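Local coordinates for calcium-dependent protein kinase, putative (Plasmodium falciparum, PDB 3MSE) that binds calcium through the EF-hands of this C-terminal domain and, as a whole protein, probably phosphorylates serine and threonine residues of other proteins at the expense of ATP, at residues 18-23 / 133-139; 55-61 / 87-91; 123-127 / 165-169. All coordinates share one frame; numbering follows the deposited sequence. Where two conformers were deposited one is given.

Contact 1: residues 18-23 / 133-139; sequences NIRNII and LVHDKVL
The first turns of the long helix 18-48 lie against the end of helix 127-133 and the turn after it, with Ile19 and Val134 7.8 Å apart at their CA atoms. Helix 127-133 is the exiting helix of the calcium-binding EF-hand around residues 118-129, so the contact sets the start of the long helix on the C-terminal EF-hand region. A type I beta turn from Val134 to Lys137, closed by the backbone bond from Lys137 N to Val134 O, folds the chain back, so that Lys137 and Leu139 face the long helix as Leu133 and Val134 do.

The interface is apolar, with no hydrogen bond across it. Ile22 stands in the middle and uses its two branches separately. Its CG2 lies against the branch point of Leu133, 3.9 Å from CG, the two side chains running past one another in opposite senses. The other branch, with CG1 anti to the carbonyl carbon (chi1 -73°), brings CD1 to 3.8 Å from Leu139 CD1, and these methyls meet tip to tip. The aliphatic part of Lys137 slides alongside this branch, while its NZ is drawn off into a salt bridge with Asp136 OD2 and a hydrogen bond to Asn85 of the second subunit. Ile84 of that subunit packs on both Ile22 and Lys137, extending the apolar patch into the dimer.

One turn back, Ile19 CG1 lies 4.1 Å from Val134 CG1 and also touches Leu139 CD1. The second methyl of Leu139, CD2, rests against Asn18, 3.7 Å from ND2.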
loop_
_atom_site.group_PDB
_atom_site.type_symbol
_atom_site.label_atom_id
_atom_site.label_comp_id
_atom_site.label_asym_id
_atom_site.label_seq_id
_atom_site.Cartn_x
_atom_site.Cartn_y
_atom_site.Cartn_z
ATOM N N ASN A 18 -16.200 1.886 17.139
ATOM C CA ASN A 18 -14.878 2.247 17.567
ATOM C C ASN A 18 -13.872 1.126 17.302
ATOM O O ASN A 18 -12.774 1.386 16.817
ATOM C CB ASN A 18 -14.901 2.669 19.029
ATOM C CG ASN A 18 -15.426 4.081 19.213
ATOM O OD1 ASN A 18 -15.017 5.014 18.506
ATOM N ND2 ASN A 18 -16.321 4.253 20.175
ATOM N N ILE A 19 -14.284 -0.117 17.538
ATOM C CA ILE A 19 -13.412 -1.286 17.289
ATOM C C ILE A 19 -13.064 -1.487 15.807
ATOM O O ILE A 19 -11.896 -1.734 15.458
ATOM C CB ILE A 19 -13.971 -2.576 17.950
ATOM C CG1 ILE A 19 -13.929 -2.412 19.486
ATOM C CG2 ILE A 19 -13.177 -3.807 17.515
ATOM C CD1 ILE A 19 -14.701 -3.476 20.289
ATOM N N ARG A 20 -14.057 -1.356 14.929
ATOM C CA ARG A 20 -13.796 -1.362 13.476
ATOM C C ARG A 20 -12.758 -0.315 13.121
ATOM O O ARG A 20 -11.809 -0.580 12.377
ATOM C CB ARG A 20 -15.092 -1.062 12.708
ATOM C CG ARG A 20 -15.187 -1.654 11.322
ATOM C CD ARG A 20 -14.408 -0.953 10.220
ATOM N NE ARG A 20 -14.585 0.493 10.122
ATOM C CZ ARG A 20 -14.743 1.172 8.976
ATOM N NH1 ARG A 20 -14.817 0.546 7.812
ATOM N NH2 ARG A 20 -14.858 2.490 9.002
ATOM N N ASN A 21 -12.939 0.884 13.655
ATOM C CA ASN A 21 -12.053 1.977 13.315
ATOM C C ASN A 21 -10.663 1.839 13.964
ATOM O O ASN A 21 -9.678 2.270 13.398
ATOM C CB ASN A 21 -12.719 3.312 13.648
ATOM C CG ASN A 21 -13.904 3.619 12.707
ATOM O OD1 ASN A 21 -14.088 2.943 11.700
ATOM N ND2 ASN A 21 -14.695 4.622 13.049
ATOM N N ILE A 22 -10.597 1.222 15.132
ATOM C CA ILE A 22 -9.295 0.891 15.738
ATOM C C ILE A 22 -8.502 -0.028 14.804
ATOM O O ILE A 22 -7.322 0.225 14.518
ATOM C CB ILE A 22 -9.467 0.307 17.146
ATOM C CG1 ILE A 22 -9.864 1.442 18.087
ATOM C CG2 ILE A 22 -8.122 -0.349 17.637
ATOM C CD1 ILE A 22 -10.525 0.989 19.355
ATOM N N ILE A 23 -9.183 -1.050 14.295
ATOM C CA ILE A 23 -8.648 -1.955 13.285
ATOM C C ILE A 23 -8.218 -1.204 12.026
ATOM O O ILE A 23 -7.138 -1.470 11.473
ATOM C CB ILE A 23 -9.679 -3.072 12.943
ATOM C CG1 ILE A 23 -9.954 -3.939 14.174
ATOM C CG2 ILE A 23 -9.199 -3.953 11.758
ATOM C CD1 ILE A 23 -11.250 -4.787 14.096
ATOM N N LEU A 133 -6.476 -5.401 22.533
ATOM C CA LEU A 133 -6.484 -4.360 21.511
ATOM C C LEU A 133 -7.030 -3.035 22.067
ATOM O O LEU A 133 -6.531 -1.969 21.729
ATOM C CB LEU A 133 -7.309 -4.817 20.282
ATOM C CG LEU A 133 -7.370 -3.844 19.102
ATOM C CD1 LEU A 133 -5.988 -3.627 18.503
ATOM C CD2 LEU A 133 -8.315 -4.361 18.036
ATOM N N VAL A 134 -8.022 -3.103 22.945
ATOM C CA VAL A 134 -8.635 -1.882 23.449
ATOM C C VAL A 134 -8.138 -1.469 24.824
ATOM O O VAL A 134 -8.783 -0.657 25.519
ATOM C CB VAL A 134 -10.188 -1.956 23.395
ATOM C CG1 VAL A 134 -10.627 -2.281 21.966
ATOM C CG2 VAL A 134 -10.735 -2.996 24.372
ATOM N N HIS A 135 -6.978 -2.003 25.206
ATOM C CA HIS A 135 -6.431 -1.792 26.561
ATOM C C HIS A 135 -6.170 -0.306 26.860
ATOM O O HIS A 135 -6.201 0.114 28.016
ATOM C CB HIS A 135 -5.135 -2.611 26.749
ATOM C CG HIS A 135 -3.935 -1.947 26.158
ATOM N ND1 HIS A 135 -3.705 -1.901 24.802
ATOM C CD2 HIS A 135 -2.942 -1.232 26.732
ATOM C CE1 HIS A 135 -2.607 -1.205 24.568
ATOM N NE2 HIS A 135 -2.122 -0.792 25.725
ATOM N N ASP A 136 -5.918 0.494 25.823
ATOM C CA ASP A 136 -5.699 1.927 26.024
ATOM C C ASP A 136 -6.903 2.794 25.608
ATOM O O ASP A 136 -6.747 3.970 25.300
ATOM C CB ASP A 136 -4.423 2.395 25.303
ATOM C CG ASP A 136 -4.473 2.173 23.777
ATOM O OD1 ASP A 136 -3.469 2.519 23.125
ATOM O OD2 ASP A 136 -5.473 1.649 23.220
ATOM N N LYS A 137 -8.087 2.196 25.594
ATOM C CA LYS A 137 -9.306 2.874 25.156
ATOM C C LYS A 137 -10.345 2.674 26.225
ATOM O O LYS A 137 -10.381 1.622 26.883
ATOM C CB LYS A 137 -9.836 2.273 23.838
ATOM C CG LYS A 137 -8.832 2.144 22.704
ATOM C CD LYS A 137 -8.539 3.487 22.054
ATOM C CE LYS A 137 -7.740 3.328 20.753
ATOM N NZ LYS A 137 -6.284 3.076 20.991
ATOM N N VAL A 138 -11.201 3.676 26.393
ATOM C CA VAL A 138 -12.215 3.666 27.453
ATOM C C VAL A 138 -13.326 2.614 27.242
ATOM O O VAL A 138 -14.113 2.346 28.161
ATOM C CB VAL A 138 -12.767 5.107 27.732
ATOM C CG1 VAL A 138 -13.216 5.797 26.432
ATOM C CG2 VAL A 138 -13.889 5.092 28.759
ATOM N N LEU A 139 -13.358 1.995 26.064
ATOM C CA LEU A 139 -14.302 0.910 25.729
ATOM C C LEU A 139 -14.333 -0.237 26.744
ATOM O O LEU A 139 -13.332 -0.514 27.410
ATOM C CB LEU A 139 -13.985 0.318 24.349
ATOM C CG LEU A 139 -13.693 1.236 23.165
ATOM C CD1 LEU A 139 -13.167 0.396 22.012
ATOM C CD2 LEU A 139 -14.938 2.011 22.749
#

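Contact 2: residues 55-61 / 87-91; sequences SLSHREI and RGNIT. With CA (calcium ion), chain E.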
loop_
_atom_site.group_PDB
_atom_site.type_symbol
_atom_site.label_atom_id
_atom_site.label_comp_id
_atom_site.label_asym_id
_atom_site.label_seq_id
_atom_site.Cartn_x
_atom_site.Cartn_y
_atom_site.Cartn_z
ATOM N N SER A 55 12.243 12.815 -15.289
ATOM C CA SER A 55 12.711 11.469 -15.570
ATOM C C SER A 55 14.242 11.374 -15.403
ATOM O O SER A 55 14.936 12.400 -15.321
ATOM C CB SER A 55 12.284 11.033 -16.965
ATOM O OG SER A 55 13.033 11.720 -17.920
ATOM N N LEU A 56 14.754 10.147 -15.351
ATOM C CA LEU A 56 16.181 9.907 -15.074
ATOM C C LEU A 56 16.920 9.349 -16.265
ATOM O O LEU A 56 16.571 8.288 -16.770
ATOM C CB LEU A 56 16.363 8.953 -13.876
ATOM C CG LEU A 56 15.819 9.399 -12.520
ATOM C CD1 LEU A 56 16.208 8.410 -11.426
ATOM C CD2 LEU A 56 16.291 10.801 -12.176
ATOM N N SER A 57 17.955 10.051 -16.718
ATOM C CA SER A 57 18.807 9.493 -17.761
ATOM C C SER A 57 19.756 8.439 -17.161
ATOM O O SER A 57 19.885 8.350 -15.943
ATOM C CB SER A 57 19.608 10.581 -18.474
ATOM O OG SER A 57 20.634 11.092 -17.644
ATOM N N HIS A 58 20.415 7.656 -18.013
ATOM C CA HIS A 58 21.437 6.714 -17.529
ATOM C C HIS A 58 22.547 7.445 -16.765
ATOM O O HIS A 58 22.924 7.034 -15.658
ATOM C CB HIS A 58 21.994 5.852 -18.676
ATOM C CG HIS A 58 21.041 4.789 -19.153
ATOM N ND1 HIS A 58 21.460 3.633 -19.783
ATOM C CD2 HIS A 58 19.688 4.707 -19.087
ATOM C CE1 HIS A 58 20.412 2.895 -20.097
ATOM N NE2 HIS A 58 19.324 3.523 -19.685
ATOM N N ARG A 59 23.045 8.533 -17.342
ATOM C CA ARG A 59 24.102 9.334 -16.713
ATOM C C ARG A 59 23.711 9.872 -15.339
ATOM O O ARG A 59 24.496 9.787 -14.392
ATOM C CB ARG A 59 24.531 10.487 -17.627
ATOM C CG ARG A 59 25.516 11.453 -16.980
ATOM C CD ARG A 59 25.684 12.716 -17.820
ATOM N NE ARG A 59 24.445 13.494 -17.862
ATOM C CZ ARG A 59 23.850 14.018 -16.793
ATOM N NH1 ARG A 59 24.363 13.835 -15.569
ATOM N NH2 ARG A 59 22.731 14.710 -16.945
ATOM N N GLU A 60 22.502 10.428 -15.226
ATOM C CA GLU A 60 22.031 10.967 -13.932
ATOM C C GLU A 60 22.110 9.937 -12.799
ATOM O O GLU A 60 22.478 10.274 -11.666
ATOM C CB GLU A 60 20.592 11.501 -14.018
ATOM C CG GLU A 60 20.461 12.848 -14.779
ATOM C CD GLU A 60 19.007 13.313 -14.933
ATOM O OE1 GLU A 60 18.789 14.530 -15.084
ATOM O OE2 GLU A 60 18.072 12.475 -14.891
ATOM N N ILE A 61 21.730 8.699 -13.100
ATOM C CA ILE A 61 21.785 7.621 -12.118
ATOM C C ILE A 61 23.257 7.160 -11.953
ATOM O O ILE A 61 23.730 6.946 -10.838
ATOM C CB ILE A 61 20.896 6.433 -12.562
ATOM C CG1 ILE A 61 19.418 6.853 -12.588
ATOM C CG2 ILE A 61 21.070 5.219 -11.663
ATOM C CD1 ILE A 61 18.524 5.800 -13.199
ATOM N N ARG A 87 14.376 2.870 -23.074
ATOM C CA ARG A 87 14.179 4.213 -23.635
ATOM C C ARG A 87 15.325 5.217 -23.433
ATOM O O ARG A 87 15.284 6.316 -24.002
ATOM C CB ARG A 87 12.886 4.824 -23.080
ATOM C CG ARG A 87 11.624 4.498 -23.874
ATOM C CD ARG A 87 10.513 5.493 -23.532
ATOM N NE ARG A 87 10.348 5.632 -22.081
ATOM C CZ ARG A 87 9.418 5.004 -21.366
ATOM N NH1 ARG A 87 8.542 4.196 -21.962
ATOM N NH2 ARG A 87 9.363 5.180 -20.052
ATOM N N GLY A 88 16.322 4.872 -22.617
ATOM C CA GLY A 88 17.366 5.840 -22.250
ATOM C C GLY A 88 16.883 6.920 -21.287
ATOM O O GLY A 88 17.649 7.804 -20.892
ATOM N N ASN A 89 15.604 6.845 -20.924
ATOM C CA ASN A 89 14.972 7.729 -19.957
ATOM C C ASN A 89 14.181 6.808 -19.032
ATOM O O ASN A 89 13.436 5.934 -19.505
ATOM C CB ASN A 89 14.029 8.737 -20.653
ATOM C CG ASN A 89 14.775 9.693 -21.599
ATOM O OD1 ASN A 89 15.334 10.706 -21.161
ATOM N ND2 ASN A 89 14.811 9.356 -22.886
ATOM N N ILE A 90 14.351 6.986 -17.726
ATOM C CA ILE A 90 13.726 6.116 -16.755
ATOM C C ILE A 90 12.708 6.899 -15.966
ATOM O O ILE A 90 13.017 7.966 -15.417
ATOM C CB ILE A 90 14.785 5.479 -15.813
ATOM C CG1 ILE A 90 15.576 4.418 -16.586
ATOM C CG2 ILE A 90 14.127 4.877 -14.579
ATOM C CD1 ILE A 90 17.032 4.390 -16.260
ATOM N N THR A 91 11.487 6.375 -15.909
ATOM C CA THR A 91 10.406 7.109 -15.257
ATOM C C THR A 91 10.453 6.961 -13.758
ATOM O O THR A 91 11.123 6.061 -13.222
ATOM C CB THR A 91 8.997 6.647 -15.724
ATOM O OG1 THR A 91 8.777 5.313 -15.281
ATOM C CG2 THR A 91 8.851 6.730 -17.252
HETATM CA CA CA E . 16.276 14.242 -15.544
HETATM O O HOH W 1 15.523 11.574 -18.778
HETATM O O HOH W 2 20.302 7.663 -21.019
HETATM O O HOH W 3 17.014 13.771 -17.194
#
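The calcium-binding loop of one EF-hand meets the loop of its partner hand here, through the short antiparallel bridge usual between paired EF-hand loops. Leu56 and Ile90 form its hydrogen-bonded pair: Leu56 N donates to Ile90 O at 2.8 Å and nearly straight (168°), and Ile90 N returns a more bent bond to Leu56 O at 2.7 Å. The adjoining carbonyl, Ser55 O, binds the calcium ion at 2.3 Å, so the bridge and the metal hold successive residues of one loop.

Glu60 closes this EF-hand site with both carboxylate oxygens, each 2.6 Å from the calcium ion; Asp49, Asn51 and Asn53 complete the protein ligands. The same Glu60 OE2 accepts from Ser57 N, which lies out of the carboxylate plane, while Glu60 N donates to Ser57 OG, a capping box that starts helix 58-67 and helps fix the carboxylate.

On the face carrying Leu56 and Ile90, Ile90 CD1 meets Ile61 CD1 at 3.7 Å, the side chains crossing at about a right angle. It also lies by His58 CD2; the His58 ring is held by a hydrogen bond from NE2 to Asp83. A water spans His58 N and Gly88 O, which it approaches to 2.7 Å.

Contact 3: residues 123-127 / 165-169; sequences GYISK and NKISF. With CA (calcium ion), chain B.
Tyr124 has its CG anti to the carbonyl carbon (chi1 -73°), which swings its ring toward Lys166 and Ser168, and Lys166, bent at chi3 and chi4, curls its end back over the opposing chain. These residues flank the pairing of an EF-hand calcium loop with a second chain segment that leads into helix 169-177, a pairing reminiscent of the short antiparallel link between the loops of an EF-hand pair, here reduced to one bridge with one good bond.

The central link is a backbone bond from Ile125 N to Ile167 O, 2.8 Å long and almost straight at 173°. The return bond, from Ile167 N to Ile125 O, is weak and strongly bent. CA-H...O contacts supplement the pair: Tyr124 CA approaches Ile167 O, and Lys166 CA approaches Ile125 O. Each of these two carbonyl oxygens is therefore met by both an amide and a carbon-bound hydrogen.

On one side of the pair, Ile125 CB and Ile167 CB touch at 4.0 Å. Both side chains continue into the apolar interior, where Phe172 of helix 169-177 touches each of them; Phe114 and Ile117 pack on Ile125, and Phe147, Phe148 and Val151 on Ile167.

At the exposed margin, the aliphatic part of Lys166 crosses Tyr124 at about a right angle, its CE 3.9 Å from Tyr124 CB. The ring's CD1 lies near Lys166 CB. The carbonyl of Tyr124 takes no part in this pairing: its O binds the calcium ion at 2.4 Å, alongside Asp118, Asp122 and Asp129. Ser126 is at the N-cap of helix 127-133, and its OG is hydrogen-bonded at 2.9 Å to a water that is itself a ligand of the calcium ion.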
loop_
_atom_site.group_PDB
_atom_site.type_symbol
_atom_site.label_atom_id
_atom_site.label_comp_id
_atom_site.label_asym_id
_atom_site.label_seq_id
_atom_site.Cartn_x
_atom_site.Cartn_y
_atom_site.Cartn_z
ATOM N N GLY A 123 -3.722 -18.163 15.180
ATOM C CA GLY A 123 -4.612 -18.090 14.005
ATOM C C GLY A 123 -6.072 -17.731 14.262
ATOM O O GLY A 123 -6.897 -17.764 13.345
ATOM N N TYR A 124 -6.403 -17.388 15.504
ATOM C CA TYR A 124 -7.764 -16.986 15.851
ATOM C C TYR A 124 -7.777 -15.710 16.683
ATOM O O TYR A 124 -6.948 -15.545 17.586
ATOM C CB TYR A 124 -8.483 -18.114 16.600
ATOM C CG TYR A 124 -8.883 -19.277 15.705
ATOM C CD1 TYR A 124 -10.147 -19.325 15.115
ATOM C CD2 TYR A 124 -7.990 -20.324 15.444
ATOM C CE1 TYR A 124 -10.518 -20.386 14.282
ATOM C CE2 TYR A 124 -8.349 -21.392 14.609
ATOM C CZ TYR A 124 -9.613 -21.416 14.033
ATOM O OH TYR A 124 -9.975 -22.466 13.211
ATOM N N ILE A 125 -8.716 -14.808 16.381
ATOM C CA ILE A 125 -8.929 -13.633 17.229
ATOM C C ILE A 125 -9.950 -13.954 18.318
ATOM O O ILE A 125 -11.138 -14.092 18.043
ATOM C CB ILE A 125 -9.331 -12.356 16.424
ATOM C CG1 ILE A 125 -8.126 -11.810 15.648
ATOM C CG2 ILE A 125 -9.887 -11.272 17.363
ATOM C CD1 ILE A 125 -8.452 -10.626 14.733
ATOM N N SER A 126 -9.467 -14.072 19.554
ATOM C CA SER A 126 -10.321 -14.364 20.704
ATOM C C SER A 126 -10.870 -13.090 21.316
ATOM O O SER A 126 -10.479 -11.974 20.950
ATOM C CB SER A 126 -9.551 -15.157 21.772
ATOM O OG SER A 126 -8.387 -14.460 22.211
ATOM N N LYS A 127 -11.788 -13.269 22.252
ATOM C CA LYS A 127 -12.313 -12.179 23.042
ATOM C C LYS A 127 -11.171 -11.436 23.763
ATOM O O LYS A 127 -11.136 -10.194 23.785
ATOM C CB LYS A 127 -13.332 -12.731 24.040
ATOM C CG LYS A 127 -14.388 -11.744 24.486
ATOM C CD LYS A 127 -14.014 -11.087 25.810
ATOM C CE LYS A 127 -15.066 -10.087 26.259
ATOM N NZ LYS A 127 -16.361 -10.737 26.606
ATOM N N ASN A 165 -16.685 -18.292 20.031
ATOM C CA ASN A 165 -16.596 -16.835 20.010
ATOM C C ASN A 165 -15.163 -16.421 19.675
ATOM O O ASN A 165 -14.485 -15.723 20.441
ATOM C CB ASN A 165 -17.065 -16.230 21.330
ATOM C CG ASN A 165 -17.769 -14.900 21.132
ATOM O OD1 ASN A 165 -18.743 -14.807 20.376
ATOM N ND2 ASN A 165 -17.281 -13.861 21.813
ATOM N N LYS A 166 -14.719 -16.903 18.516
ATOM C CA LYS A 166 -13.387 -16.688 17.991
ATOM C C LYS A 166 -13.548 -16.272 16.537
ATOM O O LYS A 166 -14.608 -16.478 15.944
ATOM C CB LYS A 166 -12.572 -17.980 18.065
ATOM C CG LYS A 166 -12.636 -18.698 19.416
ATOM C CD LYS A 166 -11.718 -19.919 19.466
ATOM C CE LYS A 166 -10.278 -19.535 19.782
ATOM N NZ LYS A 166 -10.148 -18.952 21.149
ATOM N N ILE A 167 -12.501 -15.704 15.955
ATOM C CA ILE A 167 -12.572 -15.197 14.590
ATOM C C ILE A 167 -11.360 -15.662 13.784
ATOM O O ILE A 167 -10.215 -15.359 14.133
ATOM C CB ILE A 167 -12.676 -13.638 14.577
ATOM C CG1 ILE A 167 -13.938 -13.165 15.314
ATOM C CG2 ILE A 167 -12.642 -13.097 13.157
ATOM C CD1 ILE A 167 -13.957 -11.664 15.644
ATOM N N SER A 168 -11.621 -16.404 12.710
ATOM C CA SER A 168 -10.582 -16.816 11.768
ATOM C C SER A 168 -10.221 -15.632 10.879
ATOM O O SER A 168 -10.940 -14.635 10.859
ATOM C CB SER A 168 -11.090 -17.961 10.887
ATOM O OG SER A 168 -11.999 -17.473 9.907
ATOM N N PHE A 169 -9.130 -15.748 10.122
ATOM C CA PHE A 169 -8.760 -14.683 9.212
ATOM C C PHE A 169 -9.841 -14.440 8.174
ATOM O O PHE A 169 -10.084 -13.297 7.789
ATOM C CB PHE A 169 -7.415 -14.918 8.519
ATOM C CG PHE A 169 -7.110 -13.878 7.476
ATOM C CD1 PHE A 169 -7.071 -14.215 6.128
ATOM C CD2 PHE A 169 -6.944 -12.541 7.841
ATOM C CE1 PHE A 169 -6.827 -13.251 5.158
ATOM C CE2 PHE A 169 -6.708 -11.565 6.881
ATOM C CZ PHE A 169 -6.642 -11.921 5.533
HETATM CA CA CA B . -5.300 -15.524 19.315
HETATM O O HOH W 4 -6.478 -16.130 20.799
HETATM O O HOH W 5 -3.690 -14.687 20.740
#

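Overall arrangement
Contacts 1 and 3 lie at the same end of the elongated molecule, their centres about 16 Å apart, whereas contact 2 sits on the other side of the chain's centre, about 47 Å from contact 1. Helix 18-48 spans that distance, beginning in contact 1 and running to the calcium loop of contact 2. Contacts 2 and 3 share a plan, a calcium-binding loop bridged to a second segment by backbone bonds, but contact 2 is partly buried with two sound bonds, while contact 3 is a surface contact with one sound and one weak. Contact 1, partly buried too, relies on apolar packing and, unlike them, borders the second subunit.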